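PDB 3OOQ: amidohydrolase from Thermotoga maritima, which belongs to the amidohydrolase family and may hydrolyse a cyclic amide bond, possibly that of allantoin. Local coordinates for residues P86-V91 with S121-G126; K53-G58 with L361-G366; V269-L274 with I301-D306. All blocks are in the same frame, centred on the assembly; numbering follows the deposited sequence.

Contact 1: residues P86-V91 with S121-G126; sequences PVTPHV and SANPVG
The flat amide of Asn123 meets Thr88 within its own plane: OG1 of Thr88 lies only 6° out of it and takes a hydrogen bond from ND2 of Asn123 at 3.0 Å, though the N-H is bent well away from a straight approach. At the same amide, ND2 also binds Glu82 O and OD1 is held by the hydroxyl of Tyr162, which fixes the rotation of the group. Further along 86-91, the His90 ring has CG1 of the adjacent Val91 over one face, offset toward the rim.

Thr88 OG1 sits between its backbone N and carbonyl carbon (chi1 60°), where it also donates to Gly126 O at 3.0 Å, coming from above that carbonyl plane. An alanine here would probably leave Gly126 O without this donor and the Asn123 amide with one grip fewer. The backbones meet in a single bridge, Val87 with Val125: Val125 N binds Pro86 O at 3.0 Å in a nearly straight bond, and Thr88 N binds Val125 O at 2.8 Å. Prolines pack around it. CB of Pro86 touches CD of Pro124 at 3.7 Å, and CB of Pro89 rests on CG1 of Val125 at 3.7 Å, the methyl that stands anti to its backbone N (chi1 -172°). Helix 172-198 covers Val87, Pro89 and Pro124. Thr88 to Val91 form a type I beta turn, and the whole is a loop from the excursion between strand 54-64 and helix 103-108, bridged to the start of strand 125-133, in this TIM-barrel-clan amidohydrolase.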
loop_
_atom_site.group_PDB
_atom_site.type_symbol
_atom_site.label_atom_id
_atom_site.label_comp_id
_atom_site.label_asym_id
_atom_site.label_seq_id
_atom_site.Cartn_x
_atom_site.Cartn_y
_atom_site.Cartn_z
ATOM N N PRO F 86 12.463 7.628 17.395
ATOM C CA PRO F 86 12.651 6.986 18.704
ATOM C C PRO F 86 13.488 7.822 19.690
ATOM O O PRO F 86 13.588 7.457 20.852
ATOM C CB PRO F 86 13.341 5.644 18.354
ATOM C CG PRO F 86 14.003 5.882 17.056
ATOM C CD PRO F 86 13.200 6.934 16.318
ATOM N N VAL F 87 14.064 8.938 19.231
ATOM C CA VAL F 87 14.905 9.795 20.071
ATOM C C VAL F 87 14.443 11.246 19.972
ATOM O O VAL F 87 14.925 12.002 19.124
ATOM C CB VAL F 87 16.395 9.692 19.667
ATOM C CG1 VAL F 87 17.291 10.463 20.638
ATOM C CG2 VAL F 87 16.852 8.245 19.603
ATOM N N THR F 88 13.502 11.629 20.831
ATOM C CA THR F 88 13.029 13.006 20.893
ATOM C C THR F 88 13.219 13.667 22.278
ATOM O O THR F 88 12.258 14.178 22.860
ATOM C CB THR F 88 11.550 13.111 20.461
ATOM O OG1 THR F 88 10.740 12.309 21.332
ATOM C CG2 THR F 88 11.357 12.641 19.016
ATOM N N PRO F 89 14.468 13.710 22.788
ATOM C CA PRO F 89 14.728 14.345 24.097
ATOM C C PRO F 89 14.402 15.836 24.134
ATOM O O PRO F 89 14.130 16.367 25.204
ATOM C CB PRO F 89 16.237 14.161 24.290
ATOM C CG PRO F 89 16.783 13.974 22.904
ATOM C CD PRO F 89 15.719 13.276 22.125
ATOM N N HIS F 90 14.444 16.489 22.972
ATOM C CA HIS F 90 14.259 17.935 22.853
ATOM C C HIS F 90 12.806 18.400 23.003
ATOM O O HIS F 90 12.578 19.579 23.252
ATOM C CB HIS F 90 14.798 18.418 21.489
ATOM C CG HIS F 90 14.068 17.829 20.322
ATOM N ND1 HIS F 90 13.878 16.472 20.177
ATOM C CD2 HIS F 90 13.451 18.412 19.267
ATOM C CE1 HIS F 90 13.186 16.240 19.079
ATOM N NE2 HIS F 90 12.914 17.401 18.506
ATOM N N VAL F 91 11.827 17.510 22.806
ATOM C CA VAL F 91 10.433 17.924 22.952
ATOM C C VAL F 91 10.028 17.947 24.431
ATOM O O VAL F 91 10.538 17.165 25.233
ATOM C CB VAL F 91 9.413 17.104 22.084
ATOM C CG1 VAL F 91 9.845 17.037 20.579
ATOM C CG2 VAL F 91 9.155 15.705 22.661
ATOM N N SER F 121 5.357 6.485 26.654
ATOM C CA SER F 121 6.380 5.451 26.594
ATOM C C SER F 121 6.562 4.871 25.182
ATOM O O SER F 121 7.053 3.755 25.010
ATOM C CB SER F 121 6.008 4.346 27.568
ATOM O OG SER F 121 4.758 3.776 27.208
ATOM N N ALA F 122 6.159 5.634 24.174
ATOM C CA ALA F 122 6.358 5.218 22.789
ATOM C C ALA F 122 7.832 5.186 22.415
ATOM O O ALA F 122 8.265 4.285 21.682
ATOM C CB ALA F 122 5.594 6.150 21.845
ATOM N N ASN F 123 8.595 6.174 22.885
ATOM C CA ASN F 123 9.978 6.348 22.435
ATOM C C ASN F 123 11.022 5.873 23.423
ATOM O O ASN F 123 10.883 6.141 24.616
ATOM C CB ASN F 123 10.275 7.810 22.137
ATOM C CG ASN F 123 9.441 8.359 21.001
ATOM O OD1 ASN F 123 8.766 7.615 20.305
ATOM N ND2 ASN F 123 9.488 9.670 20.813
ATOM N N PRO F 124 12.086 5.202 22.921
ATOM C CA PRO F 124 13.252 4.930 23.766
ATOM C C PRO F 124 13.661 6.189 24.544
ATOM O O PRO F 124 13.885 6.100 25.752
ATOM C CB PRO F 124 14.310 4.477 22.760
ATOM C CG PRO F 124 13.494 3.695 21.712
ATOM C CD PRO F 124 12.169 4.497 21.621
ATOM N N VAL F 125 13.724 7.336 23.859
ATOM C CA VAL F 125 13.955 8.645 24.495
ATOM C C VAL F 125 12.813 9.566 24.084
ATOM O O VAL F 125 12.739 9.995 22.931
ATOM C CB VAL F 125 15.327 9.278 24.113
ATOM C CG1 VAL F 125 15.588 10.550 24.954
ATOM C CG2 VAL F 125 16.488 8.283 24.331
ATOM N N GLY F 126 11.924 9.866 25.026
ATOM C CA GLY F 126 10.647 10.513 24.706
ATOM C C GLY F 126 10.535 12.040 24.808
ATOM O O GLY F 126 9.734 12.646 24.092
#

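Contact 2: residues K53-G58 with L361-G366; sequences KFLFPG and LVVWSG
Strands 54-57 and 361-364 run antiparallel, their axes at 150° and 4.6 Å apart at closest approach, with Phe54-Trp364 and Phe56-Val362 as hydrogen-bonded pairs and Leu55-Val363 as a non-hydrogen-bonded pair. Each hydrogen-bonded pair makes two bonds, among them Trp364 N to Phe54 O at 2.8 Å and Phe56 N to Val362 O at 2.9 Å.

One face of the sheet carries Phe54, Phe56, Val362 and Trp364. Phe56 and Trp364 cross at about a right angle; CD1 of the phenylalanine lies 3.9 Å from CD1 of the indole, and the rings, at 73° to each other, meet obliquely. Phe56 also stacks on Phe15. The indole NE1 is gripped in the ring plane by a water that donates in turn to Pro57 O, which ties the ring to the opposite strand. The Phe54 ring takes Gly366 C over one face, toward the rim, with CD1 of the ring 3.6 Å from Gly366 CA.

The pairing joins the start of the long strand 54-64, which runs on into the barrel, to a strand from near the C-terminus, an arrangement familiar from amidohydrolases whose chain ends together build a beta domain beside the barrel.

On the other face, the second torsion of Leu55 (chi2 62°) turns CD1 toward Val363, 3.9 Å from its CG2, and CD1 also touches CB of Leu361. Phe9 and Val26, on strands 7-10 and 24-29 of a separate sheet, cover Leu55. At the Lys53-Ser365 end of the pairing, Lys53 NZ pairs with Glu376 in a salt bridge and donates at 3.0 Å to a water that donates in turn to Ser365 O.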
loop_
_atom_site.group_PDB
_atom_site.type_symbol
_atom_site.label_atom_id
_atom_site.label_comp_id
_atom_site.label_asym_id
_atom_site.label_seq_id
_atom_site.Cartn_x
_atom_site.Cartn_y
_atom_site.Cartn_z
ATOM N N LYS F 53 -14.137 19.037 59.710
ATOM C CA LYS F 53 -13.495 18.813 58.410
ATOM C C LYS F 53 -12.056 18.299 58.582
ATOM O O LYS F 53 -11.531 18.262 59.691
ATOM C CB LYS F 53 -13.475 20.116 57.591
ATOM C CG LYS F 53 -14.784 20.911 57.572
ATOM C CD LYS F 53 -15.884 20.161 56.834
ATOM C CE LYS F 53 -17.253 20.849 56.931
ATOM N NZ LYS F 53 -18.233 19.960 56.243
ATOM N N PHE F 54 -11.435 17.891 57.472
ATOM C CA PHE F 54 -10.070 17.366 57.452
ATOM C C PHE F 54 -9.253 18.217 56.499
ATOM O O PHE F 54 -9.709 18.523 55.400
ATOM C CB PHE F 54 -10.059 15.908 56.983
ATOM C CG PHE F 54 -10.707 14.953 57.941
ATOM C CD1 PHE F 54 -12.031 15.120 58.331
ATOM C CD2 PHE F 54 -9.997 13.876 58.443
ATOM C CE1 PHE F 54 -12.633 14.220 59.246
ATOM C CE2 PHE F 54 -10.581 12.974 59.348
ATOM C CZ PHE F 54 -11.896 13.151 59.754
ATOM N N LEU F 55 -8.055 18.604 56.921
ATOM C CA LEU F 55 -7.192 19.443 56.110
ATOM C C LEU F 55 -5.955 18.654 55.715
ATOM O O LEU F 55 -5.188 18.209 56.581
ATOM C CB LEU F 55 -6.805 20.720 56.860
ATOM C CG LEU F 55 -6.113 21.828 56.071
ATOM C CD1 LEU F 55 -6.996 22.369 54.957
ATOM C CD2 LEU F 55 -5.711 22.957 57.011
ATOM N N PHE F 56 -5.767 18.485 54.404
ATOM C CA PHE F 56 -4.677 17.681 53.870
ATOM C C PHE F 56 -3.795 18.552 53.001
ATOM O O PHE F 56 -4.248 19.594 52.537
ATOM C CB PHE F 56 -5.245 16.505 53.060
ATOM C CG PHE F 56 -5.584 15.305 53.903
ATOM C CD1 PHE F 56 -6.693 15.316 54.739
ATOM C CD2 PHE F 56 -4.780 14.167 53.872
ATOM C CE1 PHE F 56 -7.002 14.218 55.525
ATOM C CE2 PHE F 56 -5.090 13.052 54.649
ATOM C CZ PHE F 56 -6.198 13.080 55.481
ATOM N N PRO F 57 -2.523 18.150 52.806
ATOM C CA PRO F 57 -1.784 18.789 51.733
ATOM C C PRO F 57 -2.397 18.351 50.396
ATOM O O PRO F 57 -3.092 17.325 50.344
ATOM C CB PRO F 57 -0.377 18.193 51.865
ATOM C CG PRO F 57 -0.562 16.896 52.499
ATOM C CD PRO F 57 -1.824 16.960 53.326
ATOM N N GLY F 58 -2.172 19.123 49.334
ATOM C CA GLY F 58 -2.566 18.667 47.993
ATOM C C GLY F 58 -1.775 17.414 47.638
ATOM O O GLY F 58 -0.588 17.306 47.981
ATOM N N LEU F 361 -3.444 23.205 49.910
ATOM C CA LEU F 361 -4.234 22.598 50.981
ATOM C C LEU F 361 -5.604 22.175 50.482
ATOM O O LEU F 361 -6.233 22.864 49.668
ATOM C CB LEU F 361 -4.379 23.581 52.164
ATOM C CG LEU F 361 -3.060 24.030 52.825
ATOM C CD1 LEU F 361 -3.250 25.222 53.762
ATOM C CD2 LEU F 361 -2.380 22.874 53.555
ATOM N N VAL F 362 -6.073 21.034 50.968
ATOM C CA VAL F 362 -7.383 20.551 50.549
ATOM C C VAL F 362 -8.243 20.312 51.772
ATOM O O VAL F 362 -7.819 19.618 52.697
ATOM C CB VAL F 362 -7.262 19.228 49.740
ATOM C CG1 VAL F 362 -8.638 18.767 49.266
ATOM C CG2 VAL F 362 -6.318 19.416 48.544
ATOM N N VAL F 363 -9.440 20.903 51.767
ATOM C CA VAL F 363 -10.450 20.673 52.798
ATOM C C VAL F 363 -11.332 19.524 52.352
ATOM O O VAL F 363 -12.050 19.632 51.363
ATOM C CB VAL F 363 -11.341 21.937 53.078
ATOM C CG1 VAL F 363 -12.383 21.631 54.153
ATOM C CG2 VAL F 363 -10.492 23.154 53.475
ATOM N N TRP F 364 -11.255 18.422 53.090
ATOM C CA TRP F 364 -12.064 17.244 52.855
ATOM C C TRP F 364 -13.176 17.187 53.908
ATOM O O TRP F 364 -12.979 17.595 55.073
ATOM C CB TRP F 364 -11.222 15.989 53.008
ATOM C CG TRP F 364 -10.307 15.694 51.871
ATOM C CD1 TRP F 364 -9.042 16.185 51.694
ATOM C CD2 TRP F 364 -10.565 14.836 50.747
ATOM N NE1 TRP F 364 -8.501 15.698 50.525
ATOM C CE2 TRP F 364 -9.406 14.862 49.929
ATOM C CE3 TRP F 364 -11.663 14.059 50.345
ATOM C CZ2 TRP F 364 -9.307 14.138 48.736
ATOM C CZ3 TRP F 364 -11.561 13.322 49.150
ATOM C CH2 TRP F 364 -10.391 13.374 48.367
ATOM N N SER F 365 -14.318 16.643 53.495
ATOM C CA SER F 365 -15.489 16.497 54.349
ATOM C C SER F 365 -15.263 15.391 55.384
ATOM O O SER F 365 -15.910 15.368 56.423
ATOM C CB SER F 365 -16.736 16.181 53.489
ATOM O OG SER F 365 -16.708 14.836 53.018
ATOM N N GLY F 366 -14.351 14.479 55.063
ATOM C CA GLY F 366 -14.027 13.323 55.898
ATOM C C GLY F 366 -12.712 12.774 55.387
ATOM O O GLY F 366 -12.068 13.399 54.529
HETATM O O HOH W 1 -17.950 17.119 57.003
HETATM O O HOH W 2 -5.732 16.180 49.382
#

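Contact 3: residues V269-L274 with I301-D306; sequences VVVGPL and IALMCD
Val271 receives and gives backbone bonds across this parallel pair: its N binds Ala302 O at 2.8 Å, and its O takes the N-H of Met304 at 2.9 Å in a nearly straight bond. Ala302 N to Val269 O completes the set, and the same Val269 O has Ile301 CA only 3.0 Å away in a close CA-H...O contact.

Among the apolar contacts, Met304, present as selenomethionine, crosses Val270 at about a right angle, with its methyl CE 3.6 Å from CG1 of Val270; the bend at chi3 (98°) brings CE over. Val271 CG2 touches Leu303 CD1 at 4.0 Å, and Leu274 CD1 meets that same methyl. Past the strands, Pro273 and Asp306 lie side by side, CD of the proline 3.6 Å from CB of the aspartate.

Backbone fit is tight at Gly272, where a side chain would run into Met304 O; a cis peptide follows, leading into Pro273.

The two strands are neighbours in a beta-alpha-beta unit whose helix 290-297 packs on Val271, Leu274 and Ile301. Helix 315-321 covers Leu303 and Cys305, while strand 54-64 lies against Val270, Met304 and Asp306.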
loop_
_atom_site.group_PDB
_atom_site.type_symbol
_atom_site.label_atom_id
_atom_site.label_comp_id
_atom_site.label_asym_id
_atom_site.label_seq_id
_atom_site.Cartn_x
_atom_site.Cartn_y
_atom_site.Cartn_z
ATOM N N VAL F 269 11.154 4.369 42.893
ATOM C CA VAL F 269 10.203 3.788 41.971
ATOM C C VAL F 269 8.854 4.481 42.115
ATOM O O VAL F 269 8.285 4.519 43.209
ATOM C CB VAL F 269 9.997 2.290 42.211
ATOM C CG1 VAL F 269 9.088 1.706 41.126
ATOM C CG2 VAL F 269 11.329 1.560 42.250
ATOM N N VAL F 270 8.366 5.045 41.010
ATOM C CA VAL F 270 6.997 5.543 40.938
ATOM C C VAL F 270 6.115 4.387 40.483
ATOM O O VAL F 270 6.029 4.095 39.285
ATOM C CB VAL F 270 6.850 6.763 39.974
ATOM C CG1 VAL F 270 5.454 7.326 40.060
ATOM C CG2 VAL F 270 7.852 7.870 40.345
ATOM N N VAL F 271 5.483 3.719 41.445
ATOM C CA VAL F 271 4.641 2.549 41.165
ATOM C C VAL F 271 3.273 2.992 40.639
ATOM O O VAL F 271 2.875 4.149 40.810
ATOM C CB VAL F 271 4.482 1.588 42.386
ATOM C CG1 VAL F 271 5.832 1.163 42.929
ATOM C CG2 VAL F 271 3.678 2.244 43.509
ATOM N N GLY F 272 2.579 2.068 39.976
ATOM C CA GLY F 272 1.309 2.376 39.339
ATOM C C GLY F 272 1.493 2.574 37.841
ATOM O O GLY F 272 2.626 2.690 37.366
ATOM N N PRO F 273 0.385 2.563 37.083
ATOM C CA PRO F 273 -0.970 2.355 37.616
ATOM C C PRO F 273 -1.157 0.914 38.135
ATOM O O PRO F 273 -0.607 -0.017 37.557
ATOM C CB PRO F 273 -1.857 2.604 36.394
ATOM C CG PRO F 273 -0.985 2.092 35.205
ATOM C CD PRO F 273 0.437 2.458 35.606
ATOM N N LEU F 274 -1.933 0.749 39.202
ATOM C CA LEU F 274 -2.165 -0.561 39.833
ATOM C C LEU F 274 -3.634 -1.016 39.843
ATOM O O LEU F 274 -3.929 -2.208 39.711
ATOM C CB LEU F 274 -1.616 -0.563 41.268
ATOM C CG LEU F 274 -0.107 -0.567 41.467
ATOM C CD1 LEU F 274 0.214 -0.242 42.931
ATOM C CD2 LEU F 274 0.530 -1.907 41.033
ATOM N N ILE F 301 9.225 5.007 47.240
ATOM C CA ILE F 301 8.226 4.905 46.192
ATOM C C ILE F 301 7.182 6.009 46.269
ATOM O O ILE F 301 6.933 6.584 47.354
ATOM C CB ILE F 301 7.517 3.509 46.186
ATOM C CG1 ILE F 301 6.525 3.378 47.359
ATOM C CG2 ILE F 301 8.533 2.393 46.149
ATOM C CD1 ILE F 301 5.695 2.062 47.373
ATOM N N ALA F 302 6.613 6.324 45.102
ATOM C CA ALA F 302 5.424 7.160 44.992
ATOM C C ALA F 302 4.394 6.375 44.199
ATOM O O ALA F 302 4.731 5.420 43.481
ATOM C CB ALA F 302 5.718 8.469 44.275
ATOM N N LEU F 303 3.144 6.783 44.333
ATOM C CA LEU F 303 2.057 6.160 43.598
ATOM C C LEU F 303 1.488 7.096 42.527
ATOM O O LEU F 303 1.062 8.217 42.840
ATOM C CB LEU F 303 0.959 5.703 44.559
ATOM C CG LEU F 303 -0.293 5.033 43.975
ATOM C CD1 LEU F 303 0.036 3.744 43.200
ATOM C CD2 LEU F 303 -1.302 4.756 45.086
HETATM N N MSE F 304 1.456 6.608 41.279
HETATM C CA MSE F 304 0.858 7.334 40.150
HETATM C C MSE F 304 -0.463 6.713 39.705
HETATM O O MSE F 304 -0.690 5.519 39.890
HETATM C CB MSE F 304 1.814 7.370 38.941
HETATM C CG MSE F 304 1.976 6.022 38.224
HETATM SE SE MSE F 304 2.759 6.222 36.455
HETATM C CE MSE F 304 4.622 5.783 36.928
ATOM N N CYS F 305 -1.308 7.539 39.088
ATOM C CA CYS F 305 -2.460 7.059 38.336
ATOM C C CYS F 305 -2.075 6.735 36.896
ATOM O O CYS F 305 -2.829 6.052 36.187
ATOM C CB CYS F 305 -3.555 8.131 38.327
ATOM S SG CYS F 305 -4.390 8.278 39.916
ATOM N N ASP F 306 -0.911 7.228 36.471
ATOM C CA ASP F 306 -0.536 7.260 35.042
ATOM C C ASP F 306 -1.686 7.828 34.201
ATOM O O ASP F 306 -1.981 7.332 33.099
ATOM C CB ASP F 306 -0.167 5.865 34.538
ATOM C CG ASP F 306 0.611 5.893 33.222
ATOM O OD1 ASP F 306 1.154 6.949 32.845
ATOM O OD2 ASP F 306 0.687 4.836 32.576
#

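All three contacts belong to one amidohydrolase fold. Contact 2 closes the largest loop of chain, and contacts 1 and 3 follow one another in series inside it. Contacts 1 and 2 reach the same curled sheet from opposite sides of the chain's centre, with their own centres 38 Å apart. Contact 3 is the central one, about 8 Å from the chain's centre; its nearest atoms lie about 7 Å from contact 1 and 11 Å from contact 2. Strand 54-64 leads from contact 2 to His63 and His65, which, with His251, touch Asp306 of contact 3, consistent with the metal site of this family.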